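Local coordinates for citryl-spermidine/3,4-dihydroxybenzoyl-citryl-spermidine:spermidine ligase (Bacillus anthracis, PDB 3TO3), which catalyses the ATP-dependent condensation of spermidine with citryl-spermidine intermediates in the biosynthesis of petrobactin, a siderophore used for iron acquisition and virulence, at residues B[189-194]-B[247-251]; B[423-427]-B[542-547]; B[536-540]-B[591-596]. All blocks are in the same frame, centred on the assembly; numbering follows the deposited sequence.

Interaction 1 (B[189-194]-B[247-251]); sequences IKLIWI and HPWQW
Ile192 lies across the start of helix 248-258 and sets CG2 over Trp251 and CG1 against both Pro248 and the indole, these three residues burying most of the surface here. The methyl CG2 sits over one face of the Trp251 indole, 4.0 Å from the centroid of the five-membered ring and 9° off the ring normal, a CH-pi contact. CG1 faces the proline, 4.0 Å from Pro248 CA, and also comes within 4.1 Å of Trp251 CD1. The first torsion of Ile192 (chi1 -59°) parts the two branches, since CG2 is swung opposite the backbone N while CG1 stays beside it. The benzo part of the same indole receives Ile194, whose CG2 comes obliquely to within 3.7 Å of Trp251 CZ3. At the other end Pro248 CG rests 3.5 Å from Lys190 O and 4.2 Å from Ile189 CG1. ND1 of His247 accepts from Trp249 N at 2.8 Å, the donor lying only 5° out of the imidazole plane, which makes His247 the N-cap. His8 of the second subunit takes the hydrogen bond of Trp251 NE1, and Met4 of that subunit packs on Ile192 and Pro248. The arrangement is a strand-to-helix packing with a histidine N-cap, in which the helix following edge strand 241-246 folds back over the central strand of a three-stranded antiparallel sheet, beside the dimer interface.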
loop_
_atom_site.group_PDB
_atom_site.type_symbol
_atom_site.label_atom_id
_atom_site.label_comp_id
_atom_site.label_asym_id
_atom_site.label_seq_id
_atom_site.Cartn_x
_atom_site.Cartn_y
_atom_site.Cartn_z
ATOM N N ILE B 189 -22.466 10.560 -1.071
ATOM C CA ILE B 189 -21.208 11.272 -0.852
ATOM C C ILE B 189 -21.144 12.545 -1.687
ATOM O O ILE B 189 -21.871 12.696 -2.673
ATOM C CB ILE B 189 -19.983 10.381 -1.140
ATOM C CG1 ILE B 189 -19.616 10.417 -2.620
ATOM C CG2 ILE B 189 -20.260 8.943 -0.723
ATOM C CD1 ILE B 189 -18.990 9.118 -3.127
ATOM N N LYS B 190 -20.278 13.457 -1.268
ATOM C CA LYS B 190 -20.119 14.751 -1.912
ATOM C C LYS B 190 -18.852 14.693 -2.694
ATOM O O LYS B 190 -17.868 14.161 -2.211
ATOM C CB LYS B 190 -19.908 15.850 -0.882
ATOM C CG LYS B 190 -20.983 15.986 0.117
ATOM C CD LYS B 190 -22.224 16.449 -0.537
ATOM C CE LYS B 190 -23.012 17.303 0.424
ATOM N NZ LYS B 190 -24.309 17.618 -0.208
ATOM N N LEU B 191 -18.850 15.280 -3.879
ATOM C CA LEU B 191 -17.615 15.442 -4.609
ATOM C C LEU B 191 -16.890 16.603 -3.976
ATOM O O LEU B 191 -17.523 17.514 -3.435
ATOM C CB LEU B 191 -17.890 15.707 -6.079
ATOM C CG LEU B 191 -18.647 14.558 -6.736
ATOM C CD1 LEU B 191 -18.887 14.871 -8.180
ATOM C CD2 LEU B 191 -17.805 13.363 -6.618
ATOM N N ILE B 192 -15.564 16.528 -3.986
ATOM C CA ILE B 192 -14.725 17.658 -3.634
ATOM C C ILE B 192 -14.419 18.448 -4.913
ATOM O O ILE B 192 -13.993 17.867 -5.903
ATOM C CB ILE B 192 -13.392 17.169 -3.010
ATOM C CG1 ILE B 192 -13.656 16.329 -1.737
ATOM C CG2 ILE B 192 -12.436 18.348 -2.803
ATOM C CD1 ILE B 192 -14.592 16.964 -0.702
ATOM N N TRP B 193 -14.650 19.754 -4.902
ATOM C CA TRP B 193 -14.262 20.612 -6.025
ATOM C C TRP B 193 -12.911 21.236 -5.785
ATOM O O TRP B 193 -12.682 21.825 -4.725
ATOM C CB TRP B 193 -15.278 21.747 -6.225
ATOM C CG TRP B 193 -16.488 21.312 -6.967
ATOM C CD1 TRP B 193 -17.704 21.043 -6.441
ATOM C CD2 TRP B 193 -16.579 21.023 -8.367
ATOM N NE1 TRP B 193 -18.554 20.621 -7.418
ATOM C CE2 TRP B 193 -17.890 20.601 -8.616
ATOM C CE3 TRP B 193 -15.681 21.105 -9.438
ATOM C CZ2 TRP B 193 -18.341 20.257 -9.899
ATOM C CZ3 TRP B 193 -16.116 20.772 -10.691
ATOM C CH2 TRP B 193 -17.445 20.347 -10.918
ATOM N N ILE B 194 -12.012 21.120 -6.766
ATOM C CA ILE B 194 -10.739 21.824 -6.691
ATOM C C ILE B 194 -10.554 22.717 -7.917
ATOM O O ILE B 194 -11.096 22.450 -8.982
ATOM C CB ILE B 194 -9.483 20.855 -6.605
ATOM C CG1 ILE B 194 -9.264 20.136 -7.939
ATOM C CG2 ILE B 194 -9.591 19.875 -5.446
ATOM C CD1 ILE B 194 -8.021 19.333 -8.022
ATOM N N HIS B 247 -13.127 12.495 -6.164
ATOM C CA HIS B 247 -13.723 11.567 -5.210
ATOM C C HIS B 247 -13.185 11.912 -3.830
ATOM O O HIS B 247 -12.005 12.100 -3.678
ATOM C CB HIS B 247 -13.327 10.153 -5.582
ATOM C CG HIS B 247 -14.078 9.100 -4.845
ATOM N ND1 HIS B 247 -14.017 8.962 -3.475
ATOM C CD2 HIS B 247 -14.905 8.123 -5.292
ATOM C CE1 HIS B 247 -14.790 7.953 -3.109
ATOM N NE2 HIS B 247 -15.340 7.429 -4.190
ATOM N N PRO B 248 -14.046 11.990 -2.816
ATOM C CA PRO B 248 -13.514 12.363 -1.498
ATOM C C PRO B 248 -12.503 11.355 -0.947
ATOM O O PRO B 248 -11.644 11.796 -0.187
ATOM C CB PRO B 248 -14.766 12.437 -0.599
ATOM C CG PRO B 248 -15.793 11.565 -1.284
ATOM C CD PRO B 248 -15.468 11.594 -2.772
ATOM N N TRP B 249 -12.565 10.071 -1.319
ATOM C CA TRP B 249 -11.505 9.126 -0.863
ATOM C C TRP B 249 -10.199 9.471 -1.548
ATOM O O TRP B 249 -9.127 9.418 -0.940
ATOM C CB TRP B 249 -11.801 7.635 -1.144
ATOM C CG TRP B 249 -10.778 6.684 -0.560
ATOM C CD1 TRP B 249 -10.859 6.037 0.641
ATOM C CD2 TRP B 249 -9.519 6.283 -1.143
ATOM N NE1 TRP B 249 -9.750 5.261 0.835
ATOM C CE2 TRP B 249 -8.908 5.393 -0.236
ATOM C CE3 TRP B 249 -8.864 6.574 -2.355
ATOM C CZ2 TRP B 249 -7.657 4.801 -0.479
ATOM C CZ3 TRP B 249 -7.622 5.974 -2.613
ATOM C CH2 TRP B 249 -7.033 5.105 -1.671
ATOM N N GLN B 250 -10.297 9.819 -2.822
ATOM C CA GLN B 250 -9.120 10.142 -3.603
ATOM C C GLN B 250 -8.474 11.404 -3.064
ATOM O O GLN B 250 -7.245 11.478 -2.930
ATOM C CB GLN B 250 -9.463 10.313 -5.071
ATOM C CG GLN B 250 -8.241 10.654 -5.899
ATOM C CD GLN B 250 -7.459 9.415 -6.270
ATOM O OE1 GLN B 250 -7.580 8.376 -5.627
ATOM N NE2 GLN B 250 -6.676 9.504 -7.320
ATOM N N TRP B 251 -9.306 12.375 -2.702
ATOM C CA TRP B 251 -8.790 13.659 -2.231
ATOM C C TRP B 251 -8.041 13.477 -0.910
ATOM O O TRP B 251 -6.913 13.917 -0.764
ATOM C CB TRP B 251 -9.907 14.706 -2.093
ATOM C CG TRP B 251 -9.503 15.980 -1.421
ATOM C CD1 TRP B 251 -9.905 16.408 -0.199
ATOM C CD2 TRP B 251 -8.622 16.997 -1.929
ATOM N NE1 TRP B 251 -9.334 17.609 0.101
ATOM C CE2 TRP B 251 -8.541 18.002 -0.943
ATOM C CE3 TRP B 251 -7.884 17.150 -3.115
ATOM C CZ2 TRP B 251 -7.746 19.161 -1.098
ATOM C CZ3 TRP B 251 -7.105 18.307 -3.281
ATOM C CH2 TRP B 251 -7.046 19.297 -2.269
#

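Interaction 2 (B[423-427]-B[542-547]); sequences IPVIH and EIENHF
Helices 410-432 and 532-547 pass with segment axes 10.8 Å apart at a crossing angle of -56°, Ile423 and Ile543 having the closest CA atoms. Ile423 has the most surface buried. Its CG2 lies over one face of the His546 imidazole, 3.6 Å from the ring centroid, while CD1 runs on to the neighbouring turn and stops 3.9 Å from Ile543 CA. The rim of that imidazole is used as well: His546 NE2 and His427 ND1 share a hydrogen bond of 2.7 Å, bent to 144°, with the two ring planes at 85°. Both histidines have CG opposite the backbone N, which brings the two rings together between the helices. The other nitrogen of His427, NE2, bonds to Asp335, so this ring is gripped at two points and probably polarised by the carboxylate. Beyond the polar pair, Ile426 uses both branches, CD1 at 4.0 Å from Ile543 CG1 and CG2 at 3.8 Å from Phe547 CE1, near the plane of the phenyl ring. This is crossed helix-helix packing with a buried histidine pair, joining helices 410-432 and 532-547 in the FhuF-like part of the chain, away from the ATP site.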
loop_
_atom_site.group_PDB
_atom_site.type_symbol
_atom_site.label_atom_id
_atom_site.label_comp_id
_atom_site.label_asym_id
_atom_site.label_seq_id
_atom_site.Cartn_x
_atom_site.Cartn_y
_atom_site.Cartn_z
ATOM N N ILE B 423 -27.379 -8.157 -31.477
ATOM C CA ILE B 423 -27.286 -7.865 -32.899
ATOM C C ILE B 423 -26.686 -6.479 -33.228
ATOM O O ILE B 423 -25.859 -6.376 -34.125
ATOM C CB ILE B 423 -28.638 -8.101 -33.594
ATOM C CG1 ILE B 423 -29.055 -9.564 -33.405
ATOM C CG2 ILE B 423 -28.595 -7.704 -35.096
ATOM C CD1 ILE B 423 -28.047 -10.559 -33.923
ATOM N N PRO B 424 -27.095 -5.418 -32.503
ATOM C CA PRO B 424 -26.595 -4.091 -32.882
ATOM C C PRO B 424 -25.111 -3.943 -32.604
ATOM O O PRO B 424 -24.440 -3.236 -33.333
ATOM C CB PRO B 424 -27.399 -3.129 -32.003
ATOM C CG PRO B 424 -28.598 -3.924 -31.571
ATOM C CD PRO B 424 -28.089 -5.329 -31.421
ATOM N N VAL B 425 -24.604 -4.589 -31.562
ATOM C CA VAL B 425 -23.177 -4.578 -31.339
ATOM C C VAL B 425 -22.457 -5.226 -32.517
ATOM O O VAL B 425 -21.468 -4.688 -33.007
ATOM C CB VAL B 425 -22.779 -5.324 -30.044
ATOM C CG1 VAL B 425 -21.281 -5.296 -29.887
ATOM C CG2 VAL B 425 -23.463 -4.711 -28.810
ATOM N N ILE B 426 -22.956 -6.373 -32.979
ATOM C CA ILE B 426 -22.316 -7.099 -34.085
ATOM C C ILE B 426 -22.473 -6.301 -35.379
ATOM O O ILE B 426 -21.549 -6.219 -36.205
ATOM C CB ILE B 426 -22.901 -8.540 -34.235
ATOM C CG1 ILE B 426 -22.583 -9.349 -32.982
ATOM C CG2 ILE B 426 -22.331 -9.252 -35.440
ATOM C CD1 ILE B 426 -23.210 -10.737 -32.946
ATOM N N HIS B 427 -23.653 -5.698 -35.544
ATOM C CA HIS B 427 -23.876 -4.809 -36.665
ATOM C C HIS B 427 -22.836 -3.681 -36.754
ATOM O O HIS B 427 -22.323 -3.403 -37.831
ATOM C CB HIS B 427 -25.274 -4.221 -36.619
ATOM C CG HIS B 427 -25.619 -3.430 -37.832
ATOM N ND1 HIS B 427 -26.155 -4.006 -38.965
ATOM C CD2 HIS B 427 -25.499 -2.107 -38.098
ATOM C CE1 HIS B 427 -26.350 -3.068 -39.883
ATOM N NE2 HIS B 427 -25.969 -1.908 -39.378
ATOM N N GLU B 542 -30.437 -15.930 -35.181
ATOM C CA GLU B 542 -30.650 -14.494 -35.114
ATOM C C GLU B 542 -29.609 -13.666 -35.868
ATOM O O GLU B 542 -29.953 -12.666 -36.506
ATOM C CB GLU B 542 -30.767 -14.029 -33.671
ATOM C CG GLU B 542 -31.948 -14.644 -33.022
ATOM C CD GLU B 542 -33.242 -14.280 -33.711
ATOM O OE1 GLU B 542 -33.241 -13.334 -34.537
ATOM O OE2 GLU B 542 -34.260 -14.944 -33.414
ATOM N N ILE B 543 -28.352 -14.077 -35.790
ATOM C CA ILE B 543 -27.299 -13.414 -36.531
ATOM C C ILE B 543 -27.637 -13.591 -38.006
ATOM O O ILE B 543 -27.668 -12.625 -38.757
ATOM C CB ILE B 543 -25.894 -14.003 -36.194
ATOM C CG1 ILE B 543 -25.419 -13.544 -34.813
ATOM C CG2 ILE B 543 -24.862 -13.616 -37.251
ATOM C CD1 ILE B 543 -24.243 -14.460 -34.211
ATOM N N GLU B 544 -27.915 -14.826 -38.415
ATOM C CA GLU B 544 -28.253 -15.103 -39.810
ATOM C C GLU B 544 -29.465 -14.301 -40.280
ATOM O O GLU B 544 -29.457 -13.765 -41.382
ATOM C CB GLU B 544 -28.499 -16.595 -40.052
ATOM C CG GLU B 544 -27.235 -17.446 -40.110
ATOM C CD GLU B 544 -26.285 -17.080 -41.248
ATOM O OE1 GLU B 544 -26.749 -16.879 -42.395
ATOM O OE2 GLU B 544 -25.060 -17.010 -40.988
ATOM N N ASN B 545 -30.492 -14.241 -39.438
ATOM C CA ASN B 545 -31.711 -13.511 -39.763
ATOM C C ASN B 545 -31.418 -12.024 -40.057
ATOM O O ASN B 545 -31.981 -11.444 -41.004
ATOM C CB ASN B 545 -32.767 -13.676 -38.647
ATOM C CG ASN B 545 -33.612 -14.963 -38.793
ATOM O OD1 ASN B 545 -34.226 -15.432 -37.826
ATOM N ND2 ASN B 545 -33.648 -15.522 -40.002
ATOM N N HIS B 546 -30.530 -11.423 -39.255
ATOM C CA HIS B 546 -30.138 -10.020 -39.418
ATOM C C HIS B 546 -29.398 -9.815 -40.732
ATOM O O HIS B 546 -29.809 -9.009 -41.567
ATOM C CB HIS B 546 -29.232 -9.534 -38.286
ATOM C CG HIS B 546 -28.757 -8.125 -38.476
ATOM N ND1 HIS B 546 -29.574 -7.029 -38.282
ATOM C CD2 HIS B 546 -27.554 -7.632 -38.859
ATOM C CE1 HIS B 546 -28.896 -5.923 -38.531
ATOM N NE2 HIS B 546 -27.669 -6.261 -38.889
ATOM N N PHE B 547 -28.319 -10.568 -40.919
ATOM C CA PHE B 547 -27.458 -10.360 -42.078
ATOM C C PHE B 547 -28.058 -10.790 -43.406
ATOM O O PHE B 547 -27.573 -10.386 -44.464
ATOM C CB PHE B 547 -26.051 -10.915 -41.845
ATOM C CG PHE B 547 -25.270 -10.092 -40.894
ATOM C CD1 PHE B 547 -24.963 -10.560 -39.635
ATOM C CD2 PHE B 547 -24.904 -8.803 -41.234
ATOM C CE1 PHE B 547 -24.260 -9.769 -38.725
ATOM C CE2 PHE B 547 -24.203 -8.001 -40.332
ATOM C CZ PHE B 547 -23.880 -8.479 -39.090
#

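Interaction 3 (B[536-540]-B[591-596]); sequences WMIVV and PLYRAR
Trp536 presents a face of its indole to Pro591, the first residue of segment 591-596, and the two groups meet as a CH-pi contact. Pro591 CB stands 3.8 Å from the centroid of the five-membered ring, 14° off the normal, and CG continues over the middle of the bicycle. The indole takes this position because its CG lies opposite the carbonyl carbon (chi1 -64°), while the second torsion turns the flat group broadside to the proline. Its NE1 is held by Thr77 OG1, a bond that helps to hold the rotation of the ring, and Phe513 meets the same ring edge to face. Leu592 comes in beside the proline. Its CD2 reaches the benzo part at Trp536 CE3, 3.4 Å away, and touches Val539 CG1 and Val540 CG2 as well, so one methyl is shared by three side chains of the other helix. Ala595 needs no reach of its own: its CB sits 3.7 Å from Trp536 O and 3.7 Å from Val540 CG2. The small residue lets the backbones come near, the CA atoms of the selenomethionine Met537 and of Ala595 being 4.8 Å apart. Val540 divides its methyls between Ala595 and Arg596, its CG2 beside the backbone N and facing Ala595, its CG1 opposite the backbone N and 3.9 Å from Arg596 CA. The guanidinium of Arg596 leaves the contact, NH1 bonding to Asn599. With segment axes 8.5 Å apart and crossing at -78°, nearly perpendicular, this is close helix-helix packing over an alanine, by which the C-terminal helix 591-600 is laid against helix 532-547.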
loop_
_atom_site.group_PDB
_atom_site.type_symbol
_atom_site.label_atom_id
_atom_site.label_comp_id
_atom_site.label_asym_id
_atom_site.label_seq_id
_atom_site.Cartn_x
_atom_site.Cartn_y
_atom_site.Cartn_z
ATOM N N TRP B 536 -27.035 -21.637 -28.280
ATOM C CA TRP B 536 -26.175 -21.172 -29.365
ATOM C C TRP B 536 -26.835 -21.295 -30.740
ATOM O O TRP B 536 -26.560 -20.499 -31.646
ATOM C CB TRP B 536 -24.760 -21.796 -29.299
ATOM C CG TRP B 536 -24.066 -21.332 -28.034
ATOM C CD1 TRP B 536 -23.824 -22.068 -26.900
ATOM C CD2 TRP B 536 -23.612 -20.001 -27.750
ATOM N NE1 TRP B 536 -23.226 -21.271 -25.941
ATOM C CE2 TRP B 536 -23.084 -20.006 -26.445
ATOM C CE3 TRP B 536 -23.584 -18.809 -28.482
ATOM C CZ2 TRP B 536 -22.536 -18.866 -25.864
ATOM C CZ3 TRP B 536 -23.046 -17.677 -27.898
ATOM C CH2 TRP B 536 -22.517 -17.714 -26.609
HETATM N N MSE B 537 -27.722 -22.268 -30.896
HETATM C CA MSE B 537 -28.445 -22.379 -32.147
HETATM C C MSE B 537 -29.435 -21.230 -32.340
HETATM O O MSE B 537 -29.826 -20.934 -33.458
HETATM C CB MSE B 537 -29.147 -23.736 -32.268
HETATM C CG MSE B 537 -28.188 -24.903 -32.543
HETATM SE SE MSE B 537 -29.104 -26.558 -33.060
HETATM C CE MSE B 537 -29.853 -27.089 -31.348
ATOM N N ILE B 538 -29.850 -20.590 -31.255
ATOM C CA ILE B 538 -30.706 -19.424 -31.373
ATOM C C ILE B 538 -29.891 -18.213 -31.733
ATOM O O ILE B 538 -30.320 -17.371 -32.520
ATOM C CB ILE B 538 -31.498 -19.157 -30.093
ATOM C CG1 ILE B 538 -32.688 -20.126 -30.030
ATOM C CG2 ILE B 538 -31.963 -17.709 -30.070
ATOM C CD1 ILE B 538 -33.409 -20.125 -28.725
ATOM N N VAL B 539 -28.704 -18.135 -31.141
ATOM C CA VAL B 539 -27.795 -17.045 -31.425
ATOM C C VAL B 539 -27.410 -17.054 -32.906
ATOM O O VAL B 539 -27.507 -16.023 -33.582
ATOM C CB VAL B 539 -26.565 -17.067 -30.507
ATOM C CG1 VAL B 539 -25.557 -16.004 -30.949
ATOM C CG2 VAL B 539 -27.000 -16.802 -29.071
ATOM N N VAL B 540 -27.013 -18.215 -33.417
ATOM C CA VAL B 540 -26.762 -18.321 -34.851
ATOM C C VAL B 540 -27.970 -17.902 -35.741
ATOM O O VAL B 540 -27.829 -17.071 -36.635
ATOM C CB VAL B 540 -26.240 -19.707 -35.219
ATOM C CG1 VAL B 540 -26.102 -19.844 -36.704
ATOM C CG2 VAL B 540 -24.897 -19.934 -34.537
ATOM N N PRO B 591 -18.587 -22.339 -29.849
ATOM C CA PRO B 591 -19.904 -22.987 -29.951
ATOM C C PRO B 591 -20.709 -22.467 -31.158
ATOM O O PRO B 591 -21.584 -23.183 -31.621
ATOM C CB PRO B 591 -20.590 -22.621 -28.614
ATOM C CG PRO B 591 -19.972 -21.257 -28.253
ATOM C CD PRO B 591 -18.522 -21.350 -28.741
ATOM N N LEU B 592 -20.400 -21.284 -31.694
ATOM C CA LEU B 592 -21.153 -20.832 -32.878
ATOM C C LEU B 592 -20.868 -21.724 -34.064
ATOM O O LEU B 592 -21.697 -21.849 -34.951
ATOM C CB LEU B 592 -20.858 -19.401 -33.250
ATOM C CG LEU B 592 -21.143 -18.379 -32.173
ATOM C CD1 LEU B 592 -21.005 -16.995 -32.798
ATOM C CD2 LEU B 592 -22.527 -18.608 -31.713
ATOM N N TYR B 593 -19.702 -22.372 -34.069
ATOM C CA TYR B 593 -19.349 -23.233 -35.191
ATOM C C TYR B 593 -20.268 -24.433 -35.354
ATOM O O TYR B 593 -20.775 -24.679 -36.430
ATOM C CB TYR B 593 -17.932 -23.732 -35.050
ATOM C CG TYR B 593 -17.583 -24.776 -36.063
ATOM C CD1 TYR B 593 -17.442 -26.103 -35.697
ATOM C CD2 TYR B 593 -17.396 -24.440 -37.397
ATOM C CE1 TYR B 593 -17.127 -27.082 -36.648
ATOM C CE2 TYR B 593 -17.073 -25.404 -38.343
ATOM C CZ TYR B 593 -16.937 -26.719 -37.965
ATOM O OH TYR B 593 -16.613 -27.686 -38.911
ATOM N N ARG B 594 -20.456 -25.205 -34.293
ATOM C CA ARG B 594 -21.279 -26.394 -34.417
ATOM C C ARG B 594 -22.735 -25.993 -34.594
ATOM O O ARG B 594 -23.469 -26.595 -35.361
ATOM C CB ARG B 594 -21.127 -27.321 -33.209
ATOM C CG ARG B 594 -21.795 -28.685 -33.433
ATOM C CD ARG B 594 -21.329 -29.733 -32.428
ATOM N NE ARG B 594 -21.942 -31.042 -32.661
ATOM C CZ ARG B 594 -23.044 -31.475 -32.052
ATOM N NH1 ARG B 594 -23.525 -32.686 -32.324
ATOM N NH2 ARG B 594 -23.665 -30.697 -31.168
ATOM N N ALA B 595 -23.143 -24.953 -33.885
ATOM C CA ALA B 595 -24.495 -24.482 -34.011
ATOM C C ALA B 595 -24.810 -24.124 -35.484
ATOM O O ALA B 595 -25.857 -24.509 -36.018
ATOM C CB ALA B 595 -24.711 -23.297 -33.089
ATOM N N ARG B 596 -23.893 -23.416 -36.146
ATOM C CA ARG B 596 -24.074 -23.110 -37.564
ATOM C C ARG B 596 -24.119 -24.373 -38.442
ATOM O O ARG B 596 -24.953 -24.485 -39.322
ATOM C CB ARG B 596 -23.004 -22.146 -38.059
ATOM C CG ARG B 596 -23.003 -21.958 -39.563
ATOM C CD ARG B 596 -24.128 -21.083 -40.043
ATOM N NE ARG B 596 -23.994 -20.825 -41.474
ATOM C CZ ARG B 596 -25.008 -20.573 -42.291
ATOM N NH1 ARG B 596 -26.244 -20.541 -41.825
ATOM N NH2 ARG B 596 -24.781 -20.364 -43.576
#

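Overall arrangement
From the N terminus, interaction 1 comes first and closes a loop of 52 residues, joining strand 192-197 to the start of helix 248-258 in the IucA/IucC part of the chain. That loop ends well before the other two begin. Interaction 2 then bridges 114 residues between helices 410-432 and 532-547, and interaction 3 joins the latter helix to the C-terminal helix 591-600. These two cross along the sequence, because segment 536-540 lies between the segments of interaction 2. Helix 532-547 thus serves both, their centres lying 13 Å apart. Interaction 1 is on the opposite side of the chain's centre, 43 and 48 Å from interactions 2 and 3, centre to centre.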